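Local coordinates for protein beta-N-acetylhexosaminidase (Beutenbergia cavernae, PDB 5BU9) that probably hydrolyses terminal non-reducing N-acetyl-D-hexosamine residues from N-acetyl-beta-D-hexosaminides, as a member of glycosyl hydrolase family 3, at residues A244-E249 with A282-L287; L254-L259 with G292-L297; D268-S271 with Q275-A278. All blocks are in the same frame, centred on the assembly; numbering follows the deposited sequence.

Interaction 1 of 3, residues A244-E249 with A282-L287; sequences AAFSRE and ADRAIL
The CA atoms of Phe246 and Leu287 lie 5.3 Å apart where the 3-10 turn 244-246, just before helix 248-258, meets helix 281-291. Both helices belong to the outer layer of the TIM-barrel-like domain of this family 3 hydrolase. Phe246 carries the contact, with its CG beside the backbone N (chi1 -59°), which places the ring alongside the second helix. Leu287 CB sits over one ring face, 4.1 Å from the centroid of the Phe246 ring and 22° off the ring normal, a CH-pi contact displaced toward the rim on the CG side. Leu287 CD1 extends the packing along that rim, 3.9 Å from Phe246 CD2. Toward the far end of the ring Phe246 CE1 lies 3.5 Å from Arg284 O, while Trp279 meets the ring edge-to-face. The guanidinium of Arg284 leads away from Phe246: its NE is bonded to Trp279 O and its NH1 to Val270 O. Ser247, at the N-cap of helix 248-258, turns its OG to Ile250 N rather than across the contact. No direct hydrogen bond joins the two segments, but one water donates to both backbones, at 2.9 Å to Phe246 O and 2.7 Å to Leu287 O.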
loop_
_atom_site.group_PDB
_atom_site.type_symbol
_atom_site.label_atom_id
_atom_site.label_comp_id
_atom_site.label_asym_id
_atom_site.label_seq_id
_atom_site.Cartn_x
_atom_site.Cartn_y
_atom_site.Cartn_z
ATOM N N ALA A 244 7.595 4.876 11.356
ATOM C CA ALA A 244 7.305 5.951 10.374
ATOM C C ALA A 244 5.817 6.069 10.116
ATOM O O ALA A 244 5.305 7.164 10.055
ATOM C CB ALA A 244 8.059 5.713 9.036
ATOM N N ALA A 245 5.130 4.923 9.987
ATOM C CA ALA A 245 3.703 4.890 9.668
ATOM C C ALA A 245 2.841 5.591 10.731
ATOM O O ALA A 245 1.703 5.986 10.447
ATOM C CB ALA A 245 3.216 3.444 9.470
ATOM N N PHE A 246 3.398 5.746 11.927
ATOM C CA PHE A 246 2.721 6.382 13.056
ATOM C C PHE A 246 3.296 7.762 13.323
ATOM O O PHE A 246 2.963 8.382 14.321
ATOM C CB PHE A 246 2.868 5.563 14.362
ATOM C CG PHE A 246 2.326 4.130 14.286
ATOM C CD1 PHE A 246 1.456 3.739 13.280
ATOM C CD2 PHE A 246 2.671 3.200 15.263
ATOM C CE1 PHE A 246 0.968 2.439 13.226
ATOM C CE2 PHE A 246 2.195 1.884 15.205
ATOM C CZ PHE A 246 1.346 1.511 14.187
ATOM N N SER A 247 4.189 8.237 12.461
ATOM C CA SER A 247 4.831 9.524 12.726
ATOM C C SER A 247 4.125 10.684 12.023
ATOM O O SER A 247 4.156 10.786 10.789
ATOM C CB SER A 247 6.295 9.470 12.298
ATOM O OG SER A 247 6.858 10.756 12.312
ATOM N N ARG A 248 3.490 11.567 12.792
ATOM C CA ARG A 248 2.951 12.779 12.186
ATOM C C ARG A 248 4.043 13.501 11.365
ATOM O O ARG A 248 3.795 13.953 10.241
ATOM C CB ARG A 248 2.378 13.717 13.242
ATOM C CG ARG A 248 1.628 14.939 12.666
ATOM C CD ARG A 248 0.313 14.521 11.997
ATOM N NE ARG A 248 -0.332 15.636 11.322
ATOM C CZ ARG A 248 -1.541 15.598 10.769
ATOM N NH1 ARG A 248 -2.269 14.503 10.833
ATOM N NH2 ARG A 248 -2.036 16.666 10.153
ATOM N N GLU A 249 5.261 13.562 11.893
ATOM C CA GLU A 249 6.316 14.301 11.206
ATOM C C GLU A 249 6.679 13.713 9.849
ATOM O O GLU A 249 6.890 14.439 8.872
ATOM C CB GLU A 249 7.589 14.370 12.044
ATOM C CG GLU A 249 8.652 15.137 11.290
ATOM C CD GLU A 249 9.865 15.426 12.115
ATOM O OE1 GLU A 249 9.886 15.010 13.296
ATOM O OE2 GLU A 249 10.794 16.070 11.579
ATOM N N ALA A 282 -6.396 -1.838 17.601
ATOM C CA ALA A 282 -7.105 -0.566 17.631
ATOM C C ALA A 282 -6.112 0.596 17.605
ATOM O O ALA A 282 -6.245 1.513 16.793
ATOM C CB ALA A 282 -7.987 -0.502 18.873
ATOM N N ASP A 283 -5.074 0.538 18.446
ATOM C CA ASP A 283 -4.073 1.634 18.443
ATOM C C ASP A 283 -3.279 1.729 17.143
ATOM O O ASP A 283 -2.925 2.838 16.724
ATOM C CB ASP A 283 -3.092 1.511 19.607
ATOM C CG ASP A 283 -3.731 1.877 20.940
ATOM O OD1 ASP A 283 -4.881 2.380 20.921
ATOM O OD2 ASP A 283 -3.090 1.656 21.989
ATOM N N ARG A 284 -3.000 0.603 16.494
ATOM C CA ARG A 284 -2.316 0.683 15.196
ATOM C C ARG A 284 -3.111 1.555 14.223
ATOM O O ARG A 284 -2.552 2.415 13.512
ATOM C CB ARG A 284 -2.112 -0.703 14.589
ATOM C CG ARG A 284 -1.276 -1.605 15.434
ATOM C CD ARG A 284 -1.260 -2.997 14.892
ATOM N NE ARG A 284 -1.141 -3.909 16.022
ATOM C CZ ARG A 284 -1.420 -5.201 15.978
ATOM N NH1 ARG A 284 -1.795 -5.788 14.835
ATOM N NH2 ARG A 284 -1.319 -5.901 17.085
ATOM N N ALA A 285 -4.418 1.311 14.169
ATOM C CA ALA A 285 -5.252 2.035 13.232
ATOM C C ALA A 285 -5.311 3.525 13.618
ATOM O O ALA A 285 -5.150 4.424 12.774
ATOM C CB ALA A 285 -6.672 1.421 13.174
ATOM N N ILE A 286 -5.529 3.771 14.907
ATOM C CA ILE A 286 -5.706 5.126 15.404
ATOM C C ILE A 286 -4.423 5.935 15.202
ATOM O O ILE A 286 -4.482 7.062 14.692
ATOM C CB ILE A 286 -6.151 5.117 16.870
ATOM C CG1 ILE A 286 -7.623 4.705 16.944
ATOM C CG2 ILE A 286 -5.994 6.516 17.489
ATOM C CD1 ILE A 286 -8.065 4.294 18.327
ATOM N N LEU A 287 -3.271 5.364 15.569
ATOM C CA LEU A 287 -2.006 6.077 15.402
ATOM C C LEU A 287 -1.698 6.341 13.920
ATOM O O LEU A 287 -1.209 7.417 13.579
ATOM C CB LEU A 287 -0.845 5.315 16.053
ATOM C CG LEU A 287 -0.874 5.216 17.593
ATOM C CD1 LEU A 287 0.165 4.243 18.030
ATOM C CD2 LEU A 287 -0.631 6.533 18.284
HETATM O O HOH W 1 0.292 9.025 15.163
#

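Interaction 2 of 3, residues L254-L259 with G292-L297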
loop_
_atom_site.group_PDB
_atom_site.type_symbol
_atom_site.label_atom_id
_atom_site.label_comp_id
_atom_site.label_asym_id
_atom_site.label_seq_id
_atom_site.Cartn_x
_atom_site.Cartn_y
_atom_site.Cartn_z
ATOM N N LEU A 254 6.705 15.775 6.371
ATOM C CA LEU A 254 7.659 15.495 5.303
ATOM C C LEU A 254 6.958 15.147 3.983
ATOM O O LEU A 254 7.106 15.848 2.975
ATOM C CB LEU A 254 8.605 14.355 5.710
ATOM C CG LEU A 254 9.706 13.981 4.692
ATOM C CD1 LEU A 254 10.548 15.198 4.275
ATOM C CD2 LEU A 254 10.592 12.837 5.150
ATOM N N LEU A 255 6.201 14.057 4.002
ATOM C CA LEU A 255 5.522 13.508 2.821
ATOM C C LEU A 255 4.486 14.482 2.253
ATOM O O LEU A 255 4.603 14.892 1.110
ATOM C CB LEU A 255 4.843 12.172 3.164
ATOM C CG LEU A 255 4.098 11.517 2.001
ATOM C CD1 LEU A 255 5.008 11.355 0.784
ATOM C CD2 LEU A 255 3.554 10.171 2.437
ATOM N N ARG A 256 3.480 14.862 3.043
ATOM C CA ARG A 256 2.472 15.792 2.552
ATOM C C ARG A 256 2.966 17.252 2.510
ATOM O O ARG A 256 2.581 18.012 1.618
ATOM C CB ARG A 256 1.197 15.731 3.392
ATOM C CG ARG A 256 0.466 14.414 3.374
ATOM C CD ARG A 256 -0.962 14.600 3.906
ATOM N NE ARG A 256 -1.602 13.304 4.122
ATOM C CZ ARG A 256 -2.197 12.610 3.160
ATOM N NH1 ARG A 256 -2.239 13.096 1.933
ATOM N NH2 ARG A 256 -2.757 11.440 3.423
ATOM N N GLY A 257 3.796 17.654 3.468
ATOM C CA GLY A 257 4.210 19.052 3.539
ATOM C C GLY A 257 5.338 19.389 2.589
ATOM O O GLY A 257 5.106 20.017 1.574
ATOM N N GLN A 258 6.550 18.935 2.916
ATOM C CA GLN A 258 7.768 19.171 2.125
ATOM C C GLN A 258 7.649 18.684 0.675
ATOM O O GLN A 258 7.926 19.440 -0.268
ATOM C CB GLN A 258 8.980 18.474 2.780
ATOM C CG GLN A 258 10.082 19.379 3.306
ATOM C CD GLN A 258 9.673 20.124 4.576
ATOM O OE1 GLN A 258 9.169 19.517 5.531
ATOM N NE2 GLN A 258 9.886 21.450 4.590
ATOM N N LEU A 259 7.244 17.422 0.523
ATOM C CA LEU A 259 7.215 16.729 -0.761
ATOM C C LEU A 259 5.923 17.044 -1.516
ATOM O O LEU A 259 5.817 16.775 -2.719
ATOM C CB LEU A 259 7.384 15.209 -0.551
ATOM C CG LEU A 259 8.830 14.697 -0.715
ATOM C CD1 LEU A 259 9.843 15.496 0.060
ATOM C CD2 LEU A 259 8.971 13.263 -0.322
ATOM N N GLY A 292 -1.608 10.813 9.606
ATOM C CA GLY A 292 -2.022 11.374 8.327
ATOM C C GLY A 292 -2.302 10.256 7.325
ATOM O O GLY A 292 -2.335 10.498 6.136
ATOM N N THR A 293 -2.459 9.023 7.809
ATOM C CA THR A 293 -2.796 7.880 6.970
ATOM C C THR A 293 -4.243 7.906 6.467
ATOM O O THR A 293 -5.166 8.189 7.239
ATOM C CB THR A 293 -2.625 6.584 7.749
ATOM O OG1 THR A 293 -1.252 6.431 8.099
ATOM C CG2 THR A 293 -3.087 5.389 6.930
ATOM N N ASP A 294 -4.458 7.570 5.202
ATOM C CA ASP A 294 -5.836 7.427 4.670
ATOM C C ASP A 294 -6.326 5.984 4.559
ATOM O O ASP A 294 -7.523 5.701 4.672
ATOM C CB ASP A 294 -5.920 8.106 3.309
ATOM C CG ASP A 294 -5.280 9.505 3.325
ATOM O OD1 ASP A 294 -5.650 10.351 4.188
ATOM O OD2 ASP A 294 -4.368 9.742 2.512
ATOM N N ILE A 295 -5.419 5.043 4.358
ATOM C CA ILE A 295 -5.870 3.651 4.314
ATOM C C ILE A 295 -4.971 2.753 5.180
ATOM O O ILE A 295 -3.756 2.692 4.986
ATOM C CB ILE A 295 -5.946 3.123 2.850
ATOM C CG1 ILE A 295 -6.999 3.887 2.034
ATOM C CG2 ILE A 295 -6.199 1.591 2.840
ATOM C CD1 ILE A 295 -7.068 3.462 0.518
ATOM N N VAL A 296 -5.586 2.086 6.152
ATOM C CA VAL A 296 -4.896 1.160 7.027
ATOM C C VAL A 296 -4.989 -0.228 6.408
ATOM O O VAL A 296 -6.094 -0.776 6.219
ATOM C CB VAL A 296 -5.500 1.194 8.432
ATOM C CG1 VAL A 296 -4.777 0.212 9.365
ATOM C CG2 VAL A 296 -5.459 2.643 8.997
ATOM N N LEU A 297 -3.840 -0.794 6.059
ATOM C CA LEU A 297 -3.805 -2.083 5.391
ATOM C C LEU A 297 -3.886 -3.195 6.438
ATOM O O LEU A 297 -3.053 -3.258 7.336
ATOM C CB LEU A 297 -2.540 -2.202 4.547
ATOM C CG LEU A 297 -2.363 -3.522 3.786
ATOM C CD1 LEU A 297 -3.502 -3.738 2.818
ATOM C CD2 LEU A 297 -1.011 -3.562 3.080
#
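Arg256, on helix 248-258, reaches across to Gly292 and Asp294, which lie between helix 281-291 and strand 296-298 of the barrel. From CB the chain runs extended through CG and CD to NE, and the side chain rests on Val265 of strand 264-267. NE comes within 3.5 Å of Gly292 O, and a turn about the last torsion (chi4 -83°) sets the guanidinium across the line of the chain. NH1 is bonded to Gly263 O, at the foot of strand 264-267. NH2 does the work across the contact: it donates to Gly292 O at 2.9 Å in a nearly straight bond (169°), and to Asp294 OD2 at 2.5 Å, too short at this resolution for its length to be read as strength. Both acceptors lie at the guanidinium edge; the carboxylate plane is turned 52° from that of the guanidinium, and NH2 alone makes the salt bridge. Gly292 ends helix 281-291 in a Schellman motif, and the NH2 bond to its carbonyl ties that helix end to helix 248-258. Asp294 OD2 also accepts from Val265 N, and OD1 pairs with Arg332. A buried carboxylate held between two arginines probably stays ionised and balances part of their positive charge.

Interaction 3 of 3, residues D268-S271 with Q275-A278; sequences DDVS and QVQA
The loop that leaves barrel strand 264-267 on its way to helix 281-291 doubles back here, bringing Val270 and Ser271 against Val276 and Gln277. At the centre one methyl does most of the touching: Val276 CG2 lies 3.5 Å from Val270 O, and 4.0 Å from Val270 CB. Val276 thus packs across the peptide and side-chain root of Val270, while its other neighbours include Phe246. Gln277 bends at its second torsion (chi2 -55°), which swings the amide back over the loop, with Gln277 CD 4.1 Å from Ser271 O. An alanine in place of Gln277 would remove this amide arm, and would probably leave Ser271 O with a gap beside it and Arg284 with less to pack on. The first arm is shaped by an Asx turn. Asp269 OD1 accepts from Ser271 N at 3.2 Å, from above the carboxylate plane and with an N-H...O angle of 154°, and it receives Ser271 OG at 2.8 Å on its syn lone pair. Ser271 OG is also bonded to Asp301 N, and Asp269 OD1 to Ser299 N, so the turn is fastened to the loop after strand 296-298. The arrangement fits a loop at the C-terminal end of a TIM-barrel strand, the end at which such barrels, family 3 hydrolases among them, place their substrate pocket.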
loop_
_atom_site.group_PDB
_atom_site.type_symbol
_atom_site.label_atom_id
_atom_site.label_comp_id
_atom_site.label_asym_id
_atom_site.label_seq_id
_atom_site.Cartn_x
_atom_site.Cartn_y
_atom_site.Cartn_z
ATOM N N ASP A 268 1.893 0.192 5.431
ATOM C CA ASP A 268 2.317 -1.187 5.243
ATOM C C ASP A 268 1.315 -2.063 6.064
ATOM O O ASP A 268 0.563 -1.552 6.911
ATOM C CB ASP A 268 3.774 -1.347 5.697
ATOM C CG ASP A 268 4.404 -2.679 5.269
ATOM O OD1 ASP A 268 3.712 -3.554 4.700
ATOM O OD2 ASP A 268 5.606 -2.859 5.546
ATOM N N ASP A 269 1.242 -3.353 5.797
ATOM C CA ASP A 269 0.360 -4.196 6.595
ATOM C C ASP A 269 0.622 -4.033 8.085
ATOM O O ASP A 269 1.749 -4.217 8.502
ATOM C CB ASP A 269 0.543 -5.677 6.262
ATOM C CG ASP A 269 -0.123 -6.548 7.302
ATOM O OD1 ASP A 269 -1.377 -6.538 7.320
ATOM O OD2 ASP A 269 0.595 -7.145 8.152
ATOM N N VAL A 270 -0.384 -3.705 8.898
ATOM C CA VAL A 270 -0.149 -3.589 10.343
ATOM C C VAL A 270 -0.805 -4.737 11.109
ATOM O O VAL A 270 -0.784 -4.762 12.342
ATOM C CB VAL A 270 -0.646 -2.242 10.881
ATOM C CG1 VAL A 270 0.212 -1.109 10.305
ATOM C CG2 VAL A 270 -2.163 -2.045 10.562
ATOM N N SER A 271 -1.422 -5.666 10.385
ATOM C CA SER A 271 -2.198 -6.743 11.010
ATOM C C SER A 271 -1.311 -7.755 11.744
ATOM O O SER A 271 -1.645 -8.132 12.858
ATOM C CB SER A 271 -3.089 -7.469 9.977
ATOM O OG SER A 271 -2.379 -8.375 9.145
ATOM N N GLN A 275 6.815 -5.775 13.867
ATOM C CA GLN A 275 7.271 -4.454 14.243
ATOM C C GLN A 275 6.177 -3.655 14.975
ATOM O O GLN A 275 6.490 -2.796 15.792
ATOM C CB GLN A 275 7.731 -3.692 13.008
ATOM C CG GLN A 275 7.985 -2.190 13.268
ATOM C CD GLN A 275 9.397 -1.930 13.784
ATOM O OE1 GLN A 275 10.098 -2.871 14.206
ATOM N NE2 GLN A 275 9.838 -0.661 13.729
ATOM N N VAL A 276 4.894 -3.944 14.709
ATOM C CA VAL A 276 3.848 -3.169 15.398
ATOM C C VAL A 276 2.942 -3.967 16.325
ATOM O O VAL A 276 1.916 -3.453 16.767
ATOM C CB VAL A 276 2.984 -2.391 14.379
ATOM C CG1 VAL A 276 3.831 -1.366 13.696
ATOM C CG2 VAL A 276 2.287 -3.338 13.351
ATOM N N GLN A 277 3.322 -5.202 16.651
ATOM C CA GLN A 277 2.478 -6.034 17.516
ATOM C C GLN A 277 2.440 -5.512 18.959
ATOM O O GLN A 277 1.527 -5.867 19.675
ATOM C CB GLN A 277 2.948 -7.496 17.520
ATOM C CG GLN A 277 2.733 -8.215 16.212
ATOM C CD GLN A 277 1.289 -8.164 15.718
ATOM O OE1 GLN A 277 0.965 -7.492 14.703
ATOM N NE2 GLN A 277 0.421 -8.875 16.418
ATOM N N ALA A 278 3.423 -4.695 19.384
ATOM C CA ALA A 278 3.411 -4.073 20.739
ATOM C C ALA A 278 2.173 -3.208 20.991
ATOM O O ALA A 278 1.772 -3.018 22.126
ATOM C CB ALA A 278 4.675 -3.229 20.960
#

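All three contacts are buried, yet each includes one partly exposed residue. Interaction 1 lies just before the start of helix 248-258 and interaction 2 near its end, and their centres are 11 Å apart; the partner segments follow each other through helix 281-291 and the strand after it. Interaction 3 is nested within the chain loop closed by either. Chemistry changes with place: interaction 1 is apolar with a water bridge, interaction 2, near the N-terminal ends of the strands, is ionic, and interaction 3, at the opposite strand ends, combines methyl packing with an Asx turn. Arg284 joins interactions 1 and 3, while Leu297 O probably accepts a hydrogen bond from Val270 N between interactions 2 and 3.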